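Local coordinates for protein putative TetR-family transcriptional regulator (Syntrophomonas wolfei subsp. wolfei, PDB 3LWJ) that probably binds DNA through an N-terminal helix-turn-helix and regulates transcription as a member of the TetR family, at the interface of chains A and B. Coordinates in Å, arbitrary orientation; residue numbers count along the deposited sequence, not the author numbering. Chains: chain A/B, Putative TetR-family transcriptional regulator.

Contact 1: the interface of chains A and B. Residues chain A 114-115, 121, 125; chain B 112, 169, 173-174.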
# COMPACT_ATOMS: atom_id res chain seq x y z
N ALA A 114 -0.90 5.69 7.36
CA ALA A 114 -0.49 4.27 7.41
C ALA A 114 0.98 4.12 7.77
O ALA A 114 1.81 4.80 7.19
CB ALA A 114 -0.78 3.59 6.08
N GLY A 115 1.28 3.24 8.75
CA GLY A 115 2.66 3.02 9.25
C GLY A 115 3.25 4.08 10.15
O GLY A 115 4.44 4.02 10.49
N ASP A 121 -1.95 2.64 13.35
CA ASP A 121 -1.97 1.37 12.61
C ASP A 121 -2.99 0.36 13.16
O ASP A 121 -3.67 -0.32 12.38
CB ASP A 121 -0.57 0.78 12.50
CG ASP A 121 0.26 1.49 11.44
OD1 ASP A 121 -0.26 1.72 10.31
OD2 ASP A 121 1.45 1.77 11.71
N LYS A 125 -5.99 -1.11 11.04
CA LYS A 125 -6.07 -2.58 10.97
C LYS A 125 -7.50 -3.05 11.14
O LYS A 125 -7.93 -3.96 10.45
CB LYS A 125 -5.13 -3.29 11.97
CG LYS A 125 -5.02 -4.81 11.70
CD LYS A 125 -4.06 -5.54 12.69
CE LYS A 125 -4.09 -7.03 12.47
NZ LYS A 125 -5.43 -7.63 12.81
N ARG B 112 6.94 2.75 6.56
CA ARG B 112 6.42 3.71 7.54
C ARG B 112 6.29 5.14 7.00
O ARG B 112 5.40 5.85 7.41
CB ARG B 112 7.31 3.73 8.78
CG ARG B 112 7.22 2.48 9.63
CD ARG B 112 7.96 2.68 10.95
NE ARG B 112 7.72 1.57 11.87
CZ ARG B 112 6.60 1.41 12.57
NH1 ARG B 112 5.61 2.30 12.46
NH2 ARG B 112 6.46 0.35 13.36
N TYR B 169 4.40 -4.42 4.74
CA TYR B 169 3.94 -3.58 5.83
C TYR B 169 3.30 -4.41 6.95
O TYR B 169 3.58 -4.19 8.13
CB TYR B 169 2.98 -2.51 5.30
CG TYR B 169 1.97 -1.93 6.27
CD1 TYR B 169 2.26 -0.83 7.06
CD2 TYR B 169 0.69 -2.46 6.34
CE1 TYR B 169 1.30 -0.29 7.93
CE2 TYR B 169 -0.29 -1.91 7.19
CZ TYR B 169 0.02 -0.84 7.99
OH TYR B 169 -0.96 -0.29 8.82
N VAL B 173 5.83 -3.91 9.86
CA VAL B 173 5.26 -2.86 10.70
C VAL B 173 4.16 -3.39 11.64
O VAL B 173 4.29 -3.21 12.86
CB VAL B 173 4.75 -1.66 9.91
CG1 VAL B 173 4.02 -0.69 10.82
CG2 VAL B 173 5.92 -0.96 9.19
N LEU B 174 3.11 -4.01 11.12
CA LEU B 174 2.03 -4.53 11.98
C LEU B 174 2.43 -5.74 12.82
O LEU B 174 1.84 -5.97 13.88
CB LEU B 174 0.80 -4.93 11.18
CG LEU B 174 0.07 -3.85 10.40
CD1 LEU B 174 -1.29 -4.40 10.02
CD2 LEU B 174 -0.09 -2.62 11.26
O HOH W 1 -2.99 -1.37 9.84
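The loop of chain A at A:Ala114 and A:Gly115, with the start of helix 118-144, meets the end of helix 153-173 and the following B:Leu174 of chain B; B:Arg112, near the end of helix 104-113, joins from one side. This is one patch of the two-fold dimer interface of a TetR-family regulator, lying in its helical part beyond the helix-turn-helix. A:Asp121 and B:Tyr169 approach from opposite directions, carboxylate and ring planes 67° apart. B:Tyr169 OH donates to A:Asp121 OD1 (2.6 Å) from above the carboxylate plane, while OD1 lies in the ring plane at its edge, as does A:Gly115 CA, 3.8 Å from B:Tyr169 CE1. A:Asp121 OD1 also accepts A:Gly115 N (2.7 Å) on its syn lone pair, so two donors grip one carboxylate oxygen and tie loop to helix; both would tend to stabilise a negative charge there. A water bridges B:Tyr169 OH (2.5 Å) to the backbone O of A:Asp121. B:Arg112 NH1 donates to A:Gly115 O (2.9 Å) from above the carbonyl plane, a bent bond (134° at H). Within chain B, B:Val173 CG1 backs the arginine, against a guanidinium face but offset toward its rim. The two methyls of B:Leu174 part: CD2 meets A:Asp121 CB (3.7 Å) and CD1 meets A:Lys125 CD (4.0 Å). CG anti to the backbone N (chi1 -169°) sends the lysine chain across that CD1 methyl.

Contact 2: the interface of chains A and B. Residues chain A 196-198, 201; chain B 193-195.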
# COMPACT_ATOMS: atom_id res chain seq x y z
N GLY A 196 -7.16 -14.40 -16.07
CA GLY A 196 -5.86 -14.99 -15.92
C GLY A 196 -4.82 -14.46 -16.86
O GLY A 196 -5.09 -14.21 -18.05
N LEU A 197 -3.61 -14.29 -16.34
CA LEU A 197 -2.54 -13.67 -17.08
C LEU A 197 -2.00 -14.61 -18.14
O LEU A 197 -1.56 -14.17 -19.21
CB LEU A 197 -1.41 -13.25 -16.13
CG LEU A 197 -0.27 -12.43 -16.74
CD1 LEU A 197 -0.83 -11.16 -17.37
CD2 LEU A 197 0.83 -12.12 -15.72
N LEU A 198 -1.98 -15.90 -17.83
CA LEU A 198 -1.40 -16.88 -18.74
C LEU A 198 -2.33 -17.02 -19.93
O LEU A 198 -3.57 -17.02 -19.79
CB LEU A 198 -1.19 -18.25 -18.08
CG LEU A 198 -0.09 -18.35 -17.01
CD1 LEU A 198 -0.13 -19.75 -16.33
CD2 LEU A 198 1.32 -18.10 -17.56
N ASN A 201 -3.96 -22.23 -19.74
CA ASN A 201 -4.04 -23.13 -18.57
C ASN A 201 -5.26 -24.04 -18.57
O ASN A 201 -5.10 -25.27 -18.52
CB ASN A 201 -3.90 -22.36 -17.23
CG ASN A 201 -5.01 -21.36 -17.00
OD1 ASN A 201 -4.85 -20.17 -17.29
ND2 ASN A 201 -6.14 -21.84 -16.50
N LEU B 193 -3.28 -15.16 -10.08
CA LEU B 193 -3.26 -14.15 -11.15
C LEU B 193 -2.89 -14.76 -12.51
O LEU B 193 -3.49 -14.42 -13.56
CB LEU B 193 -2.28 -12.99 -10.80
CG LEU B 193 -1.90 -11.95 -11.86
CD1 LEU B 193 -3.16 -11.31 -12.37
CD2 LEU B 193 -0.84 -10.87 -11.31
N ALA B 194 -1.90 -15.64 -12.47
CA ALA B 194 -1.41 -16.39 -13.62
C ALA B 194 -2.47 -17.32 -14.23
O ALA B 194 -2.73 -17.27 -15.44
CB ALA B 194 -0.18 -17.21 -13.21
N VAL B 195 -3.06 -18.17 -13.39
CA VAL B 195 -4.05 -19.15 -13.88
C VAL B 195 -5.45 -18.53 -14.10
O VAL B 195 -6.23 -19.09 -14.84
CB VAL B 195 -4.15 -20.42 -12.97
CG1 VAL B 195 -2.82 -21.08 -12.92
CG2 VAL B 195 -4.63 -20.09 -11.55
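B:Ala194 and B:Val195, the last two residues of helix 179-195 in chain B, bury most surface here, against the C-terminal tail of chain A at A:Leu197, A:Leu198 and A:Asn201. In this TetR-family dimer the contact is reciprocal: each tail, the segment following the last helix, runs past the end of the partner's last helix. Main chain does most of the holding. The amide N of A:Leu197 donates to B:Leu193 O (2.8 Å), and that of A:Leu198 to B:Ala194 O (2.9 Å), each lying in the plane of the carbonyl it meets. The second is the straighter at 161° and falls on a lone pair. Consecutive amides thus pair with consecutive carbonyls in the last turn of the helix, so the tail of one subunit caps the C-terminal end of a helix in its partner. The negative end of that helix dipole would probably strengthen both bonds, which use backbone atoms alone.

Side chains fill in around this ladder. A:Leu198 turns CG beside its own N, anti to the carbonyl carbon (chi1 -70°), which brings the branch over B:Ala194: A:Leu198 CG reaches the methyl B:Ala194 CB at 4.0 Å, and CB and CG both lie close to B:Ala194 O, the oxygen that accepts the A:Leu198 amide. A:Leu197 instead presents its CB to B:Ala194 CA (4.0 Å). Farther on, the A:Asn201 amide lies against the B:Val195 main chain, with A:Asn201 CG 3.9 Å from B:Val195 CA. As modelled, A:Asn201 OD1 faces B:Val195 O at 3.0 Å; both can only accept, so the amide orientation is doubtful. ND2 also lies near that oxygen, and a flipped amide, with OD1 and ND2 exchanged, could perhaps donate there.

Contact 1 and contact 2 belong to one two-fold dimer interface, the centres of their C-alpha atoms about 31 Å apart, and share no residue. In chain B they are joined in sequence: contact 1 uses the end of helix 153-173 and contact 2 the end of helix 179-195, the next helix. Contact 1 joins polar side chains to backbone atoms, with apolar packing by B:Leu174; contact 2 rests mainly on backbone pairing by the tail. Each has a symmetry twin, so the dimer carries two copies of each contact. Dimerisation is typical of TetR regulators, and this association could set the spacing of the two DNA-binding heads.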